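Local coordinates for 3' terminal uridylyl transferase (Trypanosoma brucei, PDB 5HZD), which adds uridines from UTP to the 3' ends of guide RNAs, ribosomal RNAs and some mRNAs in the trypanosome mitochondrion, as part of RNA editing, at residues K68-R76 against P308-D319; L399-F408 against R488-L498. All coordinates share one frame; numbering follows the deposited sequence.

Contact 1. Residues K68-R76 against P308-D319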
loop_
_atom_site.group_PDB
_atom_site.type_symbol
_atom_site.label_atom_id
_atom_site.label_comp_id
_atom_site.label_asym_id
_atom_site.label_seq_id
_atom_site.Cartn_x
_atom_site.Cartn_y
_atom_site.Cartn_z
ATOM N N LYS A 68 -0.416 2.917 23.542
ATOM C CA LYS A 68 -0.946 3.776 22.471
ATOM C C LYS A 68 -0.679 3.238 21.085
ATOM O O LYS A 68 -1.543 3.320 20.201
ATOM C CB LYS A 68 -0.374 5.195 22.596
ATOM C CG LYS A 68 -0.851 5.945 23.812
ATOM C CD LYS A 68 -0.156 7.310 23.864
ATOM C CE LYS A 68 -0.107 7.846 25.276
ATOM N NZ LYS A 68 -1.427 7.734 25.935
ATOM N N ILE A 69 0.520 2.684 20.884
ATOM C CA ILE A 69 0.896 2.045 19.624
ATOM C C ILE A 69 -0.059 0.912 19.277
ATOM O O ILE A 69 -0.565 0.839 18.148
ATOM C CB ILE A 69 2.347 1.517 19.707
ATOM C CG1 ILE A 69 3.309 2.702 19.724
ATOM C CG2 ILE A 69 2.671 0.619 18.511
ATOM C CD1 ILE A 69 4.716 2.378 20.258
ATOM N N PHE A 70 -0.362 0.057 20.256
ATOM C CA PHE A 70 -1.285 -1.035 19.980
ATOM C C PHE A 70 -2.710 -0.534 19.746
ATOM O O PHE A 70 -3.455 -1.148 18.973
ATOM C CB PHE A 70 -1.247 -2.119 21.079
ATOM C CG PHE A 70 -0.274 -3.223 20.784
ATOM C CD1 PHE A 70 1.043 -3.120 21.199
ATOM C CD2 PHE A 70 -0.669 -4.331 20.049
ATOM C CE1 PHE A 70 1.963 -4.118 20.904
ATOM C CE2 PHE A 70 0.241 -5.334 19.739
ATOM C CZ PHE A 70 1.546 -5.236 20.178
ATOM N N HIS A 71 -3.088 0.586 20.356
ATOM C CA HIS A 71 -4.430 1.129 20.131
ATOM C C HIS A 71 -4.565 1.643 18.699
ATOM O O HIS A 71 -5.568 1.376 18.030
ATOM C CB HIS A 71 -4.759 2.245 21.142
ATOM C CG HIS A 71 -6.147 2.788 20.991
ATOM N ND1 HIS A 71 -7.220 2.270 21.680
ATOM C CD2 HIS A 71 -6.639 3.775 20.207
ATOM C CE1 HIS A 71 -8.316 2.926 21.337
ATOM N NE2 HIS A 71 -7.991 3.839 20.440
ATOM N N VAL A 72 -3.565 2.383 18.232
ATOM C CA VAL A 72 -3.546 2.852 16.845
ATOM C C VAL A 72 -3.594 1.659 15.891
ATOM O O VAL A 72 -4.364 1.654 14.919
ATOM C CB VAL A 72 -2.306 3.709 16.541
ATOM C CG1 VAL A 72 -2.242 4.021 15.048
ATOM C CG2 VAL A 72 -2.358 4.997 17.343
ATOM N N ALA A 73 -2.802 0.628 16.173
ATOM C CA ALA A 73 -2.776 -0.551 15.293
ATOM C C ALA A 73 -4.123 -1.272 15.285
ATOM O O ALA A 73 -4.564 -1.789 14.238
ATOM C CB ALA A 73 -1.674 -1.493 15.753
ATOM N N ALA A 74 -4.789 -1.322 16.435
ATOM C CA ALA A 74 -6.092 -1.979 16.527
ATOM C C ALA A 74 -7.138 -1.303 15.629
ATOM O O ALA A 74 -8.009 -1.981 15.087
ATOM C CB ALA A 74 -6.582 -2.028 17.979
ATOM N N GLN A 75 -7.051 0.017 15.457
ATOM C CA GLN A 75 -7.976 0.714 14.556
ATOM C C GLN A 75 -7.831 0.323 13.105
ATOM O O GLN A 75 -8.765 0.536 12.303
ATOM C CB GLN A 75 -7.822 2.236 14.663
ATOM C CG GLN A 75 -7.842 2.758 16.101
ATOM C CD GLN A 75 -8.927 2.126 16.934
ATOM O OE1 GLN A 75 -10.113 2.163 16.574
ATOM N NE2 GLN A 75 -8.534 1.533 18.063
ATOM N N ARG A 76 -6.662 -0.208 12.725
ATOM C CA ARG A 76 -6.467 -0.636 11.351
ATOM C C ARG A 76 -7.006 -2.056 11.124
ATOM O O ARG A 76 -7.149 -2.493 9.975
ATOM C CB ARG A 76 -4.984 -0.542 10.955
ATOM C CG ARG A 76 -4.482 0.881 10.628
ATOM C CD ARG A 76 -5.197 1.478 9.397
ATOM N NE ARG A 76 -4.285 1.973 8.361
ATOM C CZ ARG A 76 -4.037 1.340 7.214
ATOM N NH1 ARG A 76 -4.614 0.178 6.960
ATOM N NH2 ARG A 76 -3.203 1.869 6.323
ATOM N N PRO A 308 5.500 -9.844 17.148
ATOM C CA PRO A 308 4.143 -9.355 17.434
ATOM C C PRO A 308 4.046 -7.828 17.503
ATOM O O PRO A 308 2.927 -7.301 17.392
ATOM C CB PRO A 308 3.815 -9.979 18.795
ATOM C CG PRO A 308 5.126 -10.318 19.419
ATOM C CD PRO A 308 6.034 -10.669 18.245
ATOM N N CYS A 309 5.165 -7.127 17.681
ATOM C CA CYS A 309 5.121 -5.669 17.692
ATOM C C CYS A 309 5.522 -5.053 16.356
ATOM O O CYS A 309 5.534 -3.803 16.189
ATOM C CB CYS A 309 6.022 -5.123 18.803
ATOM S SG CYS A 309 5.483 -5.698 20.386
ATOM N N ALA A 310 5.810 -5.882 15.352
ATOM C CA ALA A 310 6.316 -5.312 14.109
ATOM C C ALA A 310 5.253 -4.594 13.279
ATOM O O ALA A 310 5.491 -3.491 12.761
ATOM C CB ALA A 310 7.047 -6.393 13.259
ATOM N N ARG A 311 4.053 -5.167 13.160
ATOM C CA ARG A 311 3.022 -4.405 12.440
ATOM C C ARG A 311 2.570 -3.139 13.185
ATOM O O ARG A 311 2.446 -2.081 12.558
ATOM C CB ARG A 311 1.820 -5.278 12.087
ATOM C CG ARG A 311 2.124 -6.340 11.026
ATOM C CD ARG A 311 0.905 -7.250 10.887
ATOM N NE ARG A 311 0.725 -8.053 12.082
ATOM C CZ ARG A 311 -0.397 -8.701 12.364
ATOM N NH1 ARG A 311 -1.443 -8.607 11.546
ATOM N NH2 ARG A 311 -0.469 -9.417 13.479
ATOM N N PRO A 312 2.315 -3.227 14.505
ATOM C CA PRO A 312 1.909 -1.993 15.193
ATOM C C PRO A 312 2.939 -0.874 15.041
ATOM O O PRO A 312 2.588 0.294 14.778
ATOM C CB PRO A 312 1.751 -2.450 16.656
ATOM C CG PRO A 312 1.257 -3.871 16.499
ATOM C CD PRO A 312 2.169 -4.406 15.388
ATOM N N GLY A 313 4.225 -1.200 15.133
ATOM C CA GLY A 313 5.217 -0.158 14.949
ATOM C C GLY A 313 5.225 0.400 13.536
ATOM O O GLY A 313 5.427 1.591 13.359
ATOM N N ALA A 314 5.036 -0.468 12.542
ATOM C CA ALA A 314 5.039 -0.035 11.159
ATOM C C ALA A 314 3.875 0.911 10.911
ATOM O O ALA A 314 4.024 1.911 10.188
ATOM C CB ALA A 314 4.927 -1.238 10.243
ATOM N N ILE A 315 2.729 0.619 11.511
ATOM C CA ILE A 315 1.546 1.490 11.351
ATOM C C ILE A 315 1.760 2.867 11.955
ATOM O O ILE A 315 1.501 3.911 11.311
ATOM C CB ILE A 315 0.322 0.783 11.939
ATOM C CG1 ILE A 315 -0.013 -0.426 11.053
ATOM C CG2 ILE A 315 -0.884 1.730 12.029
ATOM C CD1 ILE A 315 -1.017 -1.376 11.741
ATOM N N VAL A 316 2.306 2.896 13.166
ATOM C CA VAL A 316 2.563 4.172 13.828
ATOM C C VAL A 316 3.627 4.966 13.089
ATOM O O VAL A 316 3.507 6.185 12.944
ATOM C CB VAL A 316 2.967 3.954 15.314
ATOM C CG1 VAL A 316 3.523 5.233 15.936
ATOM C CG2 VAL A 316 1.764 3.460 16.094
ATOM N N LEU A 317 4.656 4.290 12.579
ATOM C CA LEU A 317 5.677 4.992 11.799
ATOM C C LEU A 317 5.152 5.525 10.471
ATOM O O LEU A 317 5.592 6.571 10.015
ATOM C CB LEU A 317 6.888 4.096 11.554
ATOM C CG LEU A 317 7.699 3.928 12.850
ATOM C CD1 LEU A 317 8.800 2.886 12.640
ATOM C CD2 LEU A 317 8.331 5.260 13.357
ATOM N N LYS A 318 4.230 4.816 9.827
ATOM C CA LYS A 318 3.668 5.364 8.586
ATOM C C LYS A 318 2.963 6.670 8.898
ATOM O O LYS A 318 3.173 7.666 8.191
ATOM C CB LYS A 318 2.642 4.409 7.998
ATOM C CG LYS A 318 1.963 4.941 6.694
ATOM C CD LYS A 318 0.929 3.910 6.264
ATOM C CE LYS A 318 0.697 3.914 4.765
ATOM N NZ LYS A 318 0.327 5.271 4.319
ATOM N N ASP A 319 2.130 6.680 9.946
ATOM C CA ASP A 319 1.388 7.881 10.282
ATOM C C ASP A 319 2.345 9.000 10.709
ATOM O O ASP A 319 2.191 10.139 10.283
ATOM C CB ASP A 319 0.356 7.606 11.397
ATOM C CG ASP A 319 -0.765 6.685 10.947
ATOM O OD1 ASP A 319 -0.909 6.480 9.716
ATOM O OD2 ASP A 319 -1.501 6.189 11.842
#
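Pro312 meets three side chains of the other helix, Ile69, Phe70 and Ala73, and so forms the centre of a nearly perpendicular helix-helix crossing in a terminal uridylyltransferase. The short axes of 68-76 and 310-319 pass 8.5 Å apart at 86°. The backbones come closest at Ala73 and Pro312, whose CA atoms are 4.9 Å apart, and Ala73 CB lies 3.7 Å from Pro312 CB. Phe70 meets the proline at Pro312 CG, which lies over one ring face, 4.0 Å from the ring centroid and 24° off its normal, a CH-pi contact. The same ring receives a sulfur at its edge, since Cys309 SG lies in the ring plane 3.9 Å from Phe70 CE1. Ring and sulfur thus tie 68-76 to the turn that precedes helix 310-324.

Branched chains extend the contact along both helices. With chi1 at -70°, Ile69 holds CG2 anti to its backbone N, and this methyl touches both Pro312 CB and, at 3.8 Å, Val316 CG2. Val72 also packs on Val316 and runs alongside Ile315, pointing the opposite way, with Val72 CG1 4.0 Å from Ile315 CG2. In one of its two conformers, the aliphatic part of Arg76 crosses Ile315.

In the second shell, Met378 packs on Ala73 and Ile315, while Leu399 and Ala395 of helix 385-409 back Ile69 and Phe70. The crossing borders the nucleotide site, for Lys318 binds UTP. At this end Val72 CG1 also stands 3.9 Å from Asp319 OD2.

Contact 2. Residues L399-F408 against R488-L498; sequences LVGFFYFYSF and RTELYRGLLSL. With SO4 (sulfate ion), chain E.
The ring of Phe403 lies flat on the backbone of Gly494, whose bare CA sits 4.0 Å from the ring centroid and 17° off its normal, a CH-pi contact made directly with the helix backbone. It belongs to a roughly antiparallel helix pair, with axes 8.4 Å apart and N-to-C directions at 143°, packed knobs-into-holes. Leu491 is one knob, among Phe402, Phe403, Tyr406 and Ser407; Leu495 is the next, among Val400, Phe403, Tyr404 and Ser407. Leu495 carries CG anti to its backbone N, and its two methyls part against the other helix, CD1 to 3.8 Å from Tyr404 CB and CD2 to the edge of the Phe408 ring. Beyond Phe403, Leu498 passes alongside Val400, its CB 3.6 Å from Val400 CG2; it runs at about a right angle to Phe403 and brings Leu498 CD1 to 3.5 Å from Phe403 CD2.

Helix 310-324 also packs on helix 385-409: Leu317 touches Phe402 and Phe403, and Trp320 meets the Phe403 ring edge-to-face.

At the 407 end the chemistry turns polar. Ser407 OG donates to Phe403 O, tilted from the carbonyl plane and reaching it from the face opposite Ser407 N. One water donates to Ser407 OG and Arg488 O and accepts from Arg488 NE, while resting over the centre of the Tyr492 ring. Tyr492 OH also bonds Arg41. On the outer side, Arg493 grips Glu490 side-on, NE to OE1 and NH2 to OE2, and its NH1 donates to a sulfate probably taken from the crystallisation liquor. Across the helices Arg488 NH2 reaches Ser407 O at 3.0 Å, but at 123° this bond is weak; a second water donates to the same oxygen at 2.7 Å and also bonds Tyr492 OH.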
loop_
_atom_site.group_PDB
_atom_site.type_symbol
_atom_site.label_atom_id
_atom_site.label_comp_id
_atom_site.label_asym_id
_atom_site.label_seq_id
_atom_site.Cartn_x
_atom_site.Cartn_y
_atom_site.Cartn_z
ATOM N N LEU A 399 9.998 1.159 19.533
ATOM C CA LEU A 399 9.797 2.427 18.832
ATOM C C LEU A 399 10.784 3.499 19.284
ATOM O O LEU A 399 11.378 4.200 18.455
ATOM C CB LEU A 399 8.356 2.922 18.958
ATOM C CG LEU A 399 8.049 4.030 17.950
ATOM C CD1 LEU A 399 8.047 3.496 16.533
ATOM C CD2 LEU A 399 6.690 4.719 18.282
ATOM N N VAL A 400 10.998 3.628 20.589
ATOM C CA VAL A 400 12.017 4.559 21.071
ATOM C C VAL A 400 13.377 4.173 20.488
ATOM O O VAL A 400 14.162 5.021 20.045
ATOM C CB VAL A 400 12.081 4.509 22.608
ATOM C CG1 VAL A 400 13.311 5.285 23.121
ATOM C CG2 VAL A 400 10.834 5.078 23.142
ATOM N N GLY A 401 13.623 2.872 20.428
ATOM C CA GLY A 401 14.874 2.361 19.923
ATOM C C GLY A 401 15.082 2.676 18.448
ATOM O O GLY A 401 16.222 2.881 18.024
ATOM N N PHE A 402 13.993 2.728 17.674
ATOM C CA PHE A 402 14.074 3.066 16.249
ATOM C C PHE A 402 14.577 4.511 16.104
ATOM O O PHE A 402 15.489 4.806 15.318
ATOM C CB PHE A 402 12.689 2.896 15.598
ATOM C CG PHE A 402 12.548 3.524 14.222
ATOM C CD1 PHE A 402 12.133 4.841 14.074
ATOM C CD2 PHE A 402 12.767 2.762 13.082
ATOM C CE1 PHE A 402 11.980 5.426 12.829
ATOM C CE2 PHE A 402 12.598 3.318 11.829
ATOM C CZ PHE A 402 12.191 4.646 11.706
ATOM N N PHE A 403 13.982 5.417 16.864
ATOM C CA PHE A 403 14.372 6.828 16.771
ATOM C C PHE A 403 15.778 7.017 17.318
ATOM O O PHE A 403 16.558 7.794 16.769
ATOM C CB PHE A 403 13.352 7.718 17.491
ATOM C CG PHE A 403 12.076 7.864 16.727
ATOM C CD1 PHE A 403 12.030 8.685 15.607
ATOM C CD2 PHE A 403 10.927 7.163 17.093
ATOM C CE1 PHE A 403 10.841 8.823 14.892
ATOM C CE2 PHE A 403 9.758 7.295 16.371
ATOM C CZ PHE A 403 9.707 8.126 15.276
ATOM N N TYR A 404 16.133 6.302 18.390
ATOM C CA TYR A 404 17.516 6.368 18.850
ATOM C C TYR A 404 18.527 5.831 17.818
ATOM O O TYR A 404 19.576 6.468 17.579
ATOM C CB TYR A 404 17.674 5.661 20.207
ATOM C CG TYR A 404 19.051 5.846 20.807
ATOM C CD1 TYR A 404 19.350 6.969 21.561
ATOM C CD2 TYR A 404 20.043 4.896 20.595
ATOM C CE1 TYR A 404 20.627 7.134 22.100
ATOM C CE2 TYR A 404 21.303 5.053 21.113
ATOM C CZ TYR A 404 21.579 6.162 21.875
ATOM O OH TYR A 404 22.849 6.313 22.393
ATOM N N PHE A 405 18.218 4.678 17.217
ATOM C CA PHE A 405 19.094 4.056 16.220
ATOM C C PHE A 405 19.378 5.023 15.080
ATOM O O PHE A 405 20.544 5.221 14.693
ATOM C CB PHE A 405 18.425 2.776 15.705
ATOM C CG PHE A 405 19.239 2.032 14.687
ATOM C CD1 PHE A 405 20.361 1.311 15.061
ATOM C CD2 PHE A 405 18.886 2.059 13.351
ATOM C CE1 PHE A 405 21.147 0.613 14.111
ATOM C CE2 PHE A 405 19.653 1.351 12.386
ATOM C CZ PHE A 405 20.771 0.627 12.766
ATOM N N TYR A 406 18.334 5.666 14.565
ATOM C CA TYR A 406 18.561 6.523 13.409
ATOM C C TYR A 406 19.075 7.895 13.768
ATOM O O TYR A 406 19.586 8.613 12.904
ATOM C CB TYR A 406 17.327 6.565 12.509
ATOM C CG TYR A 406 17.172 5.263 11.750
ATOM C CD1 TYR A 406 18.150 4.855 10.839
ATOM C CD2 TYR A 406 16.061 4.432 11.960
ATOM C CE1 TYR A 406 18.031 3.658 10.138
ATOM C CE2 TYR A 406 15.926 3.223 11.242
ATOM C CZ TYR A 406 16.916 2.856 10.346
ATOM O OH TYR A 406 16.810 1.681 9.645
ATOM N N SER A 407 18.951 8.275 15.035
ATOM C CA SER A 407 19.502 9.556 15.444
ATOM C C SER A 407 20.985 9.464 15.849
ATOM O O SER A 407 21.737 10.415 15.638
ATOM C CB SER A 407 18.664 10.158 16.604
ATOM O OG SER A 407 17.320 10.487 16.227
ATOM N N PHE A 408 21.421 8.322 16.389
ATOM C CA PHE A 408 22.773 8.217 16.980
ATOM C C PHE A 408 23.624 7.034 16.568
ATOM O O PHE A 408 24.850 7.089 16.685
ATOM C CB PHE A 408 22.704 8.249 18.521
ATOM C CG PHE A 408 22.247 9.560 19.065
ATOM C CD1 PHE A 408 23.048 10.680 18.956
ATOM C CD2 PHE A 408 21.000 9.687 19.655
ATOM C CE1 PHE A 408 22.615 11.914 19.433
ATOM C CE2 PHE A 408 20.561 10.896 20.135
ATOM C CZ PHE A 408 21.367 12.021 20.029
ATOM N N ARG A 488 16.482 14.465 9.541
ATOM C CA ARG A 488 17.151 14.264 10.822
ATOM C C ARG A 488 16.438 15.013 11.940
ATOM O O ARG A 488 16.357 14.509 13.061
ATOM C CB ARG A 488 18.617 14.698 10.770
ATOM C CG ARG A 488 19.505 13.844 9.830
ATOM C CD ARG A 488 19.549 12.347 10.189
ATOM N NE ARG A 488 20.162 12.109 11.499
ATOM C CZ ARG A 488 21.476 12.053 11.738
ATOM N NH1 ARG A 488 22.379 12.238 10.763
ATOM N NH2 ARG A 488 21.904 11.801 12.966
ATOM N N THR A 489 15.963 16.227 11.662
ATOM C CA THR A 489 15.207 17.004 12.661
ATOM C C THR A 489 14.039 16.203 13.201
ATOM O O THR A 489 13.845 16.118 14.433
ATOM C CB THR A 489 14.619 18.313 12.084
ATOM O OG1 THR A 489 15.685 19.172 11.664
ATOM C CG2 THR A 489 13.815 19.072 13.128
ATOM N N GLU A 490 13.269 15.617 12.284
ATOM C CA GLU A 490 12.092 14.847 12.690
ATOM C C GLU A 490 12.450 13.572 13.455
ATOM O O GLU A 490 11.694 13.159 14.358
ATOM C CB GLU A 490 11.169 14.550 11.499
ATOM C CG GLU A 490 10.631 15.821 10.792
ATOM C CD GLU A 490 9.953 16.825 11.730
ATOM O OE1 GLU A 490 9.275 16.420 12.712
ATOM O OE2 GLU A 490 10.109 18.065 11.500
ATOM N N LEU A 491 13.586 12.955 13.142
ATOM C CA LEU A 491 13.982 11.765 13.910
ATOM C C LEU A 491 14.338 12.179 15.344
ATOM O O LEU A 491 13.963 11.480 16.301
ATOM C CB LEU A 491 15.150 11.076 13.211
ATOM C CG LEU A 491 14.741 10.376 11.921
ATOM C CD1 LEU A 491 15.978 10.116 11.069
ATOM C CD2 LEU A 491 14.014 9.054 12.204
ATOM N N TYR A 492 15.021 13.315 15.521
ATOM C CA TYR A 492 15.304 13.778 16.884
ATOM C C TYR A 492 14.006 14.098 17.592
ATOM O O TYR A 492 13.868 13.802 18.780
ATOM C CB TYR A 492 16.172 15.055 16.913
ATOM C CG TYR A 492 17.564 14.910 16.395
ATOM C CD1 TYR A 492 18.431 13.971 16.935
ATOM C CD2 TYR A 492 18.031 15.756 15.396
ATOM C CE1 TYR A 492 19.735 13.848 16.461
ATOM C CE2 TYR A 492 19.327 15.644 14.907
ATOM C CZ TYR A 492 20.170 14.698 15.450
ATOM O OH TYR A 492 21.457 14.567 14.970
ATOM N N ARG A 493 13.052 14.732 16.890
ATOM C CA ARG A 493 11.799 15.136 17.495
ATOM C C ARG A 493 11.027 13.890 17.941
ATOM O O ARG A 493 10.452 13.877 19.044
ATOM C CB ARG A 493 10.977 15.972 16.518
ATOM C CG ARG A 493 9.855 16.714 17.194
ATOM C CD ARG A 493 8.853 17.375 16.271
ATOM N NE ARG A 493 9.422 18.002 15.083
ATOM C CZ ARG A 493 9.891 19.248 14.993
ATOM N NH1 ARG A 493 9.927 20.090 16.034
ATOM N NH2 ARG A 493 10.350 19.650 13.824
ATOM N N GLY A 494 11.046 12.841 17.125
ATOM C CA GLY A 494 10.357 11.613 17.504
ATOM C C GLY A 494 10.951 10.987 18.756
ATOM O O GLY A 494 10.212 10.540 19.641
ATOM N N LEU A 495 12.283 10.957 18.830
ATOM C CA LEU A 495 13.004 10.397 19.969
ATOM C C LEU A 495 12.585 11.121 21.239
ATOM O O LEU A 495 12.214 10.495 22.235
ATOM C CB LEU A 495 14.503 10.577 19.769
ATOM C CG LEU A 495 15.406 10.055 20.872
ATOM C CD1 LEU A 495 15.270 8.536 20.950
ATOM C CD2 LEU A 495 16.853 10.433 20.598
ATOM N N LEU A 496 12.636 12.445 21.196
ATOM C CA LEU A 496 12.353 13.249 22.377
ATOM C C LEU A 496 10.901 13.116 22.799
ATOM O O LEU A 496 10.599 13.163 24.002
ATOM C CB LEU A 496 12.732 14.718 22.150
ATOM C CG LEU A 496 14.220 14.919 21.877
ATOM C CD1 LEU A 496 14.535 16.358 21.411
ATOM C CD2 LEU A 496 15.039 14.558 23.093
ATOM N N SER A 497 9.998 12.967 21.838
ATOM C CA SER A 497 8.562 12.945 22.146
ATOM C C SER A 497 8.155 11.667 22.879
ATOM O O SER A 497 7.192 11.667 23.652
ATOM C CB SER A 497 7.744 13.037 20.865
ATOM O OG SER A 497 7.902 14.319 20.270
ATOM N N LEU A 498 8.865 10.578 22.628
ATOM C CA LEU A 498 8.469 9.286 23.212
ATOM C C LEU A 498 8.950 9.174 24.665
ATOM O O LEU A 498 8.595 8.228 25.389
ATOM C CB LEU A 498 8.990 8.111 22.364
ATOM C CG LEU A 498 8.319 7.959 21.002
ATOM C CD1 LEU A 498 9.128 7.008 20.095
ATOM C CD2 LEU A 498 6.899 7.468 21.129
HETATM S S SO4 E . 9.484 21.166 19.342
HETATM O O1 SO4 E . 9.698 22.048 18.194
HETATM O O2 SO4 E . 9.611 19.759 18.935
HETATM O O3 SO4 E . 8.138 21.400 19.869
HETATM O O4 SO4 E . 10.483 21.481 20.364
HETATM O O HOH W 1 18.240 12.372 13.782
HETATM O O HOH W 2 23.186 12.704 16.109
#

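In the fold
Contacts 1 and 2 are both buried, with centres about 17 Å apart on the same side of the chain's centre; two of the touching residues of contact 1 are exposed, and none of contact 2. Both helices of contact 1 pack on helix 385-409 of contact 2 through Leu399: Leu317 CD2 lies 3.6 Å from Leu399 CD1, and Ile69 CD1 is 3.6 Å from Leu399 CD2. Contact 1, nearer the chain's centre and beside the UTP site, crosses almost perpendicularly through apolar and CH-pi packing. Contact 2, farther out and closer to antiparallel, buries more surface, 681 against 509 Å², and adds water-bridged polar groups at one end.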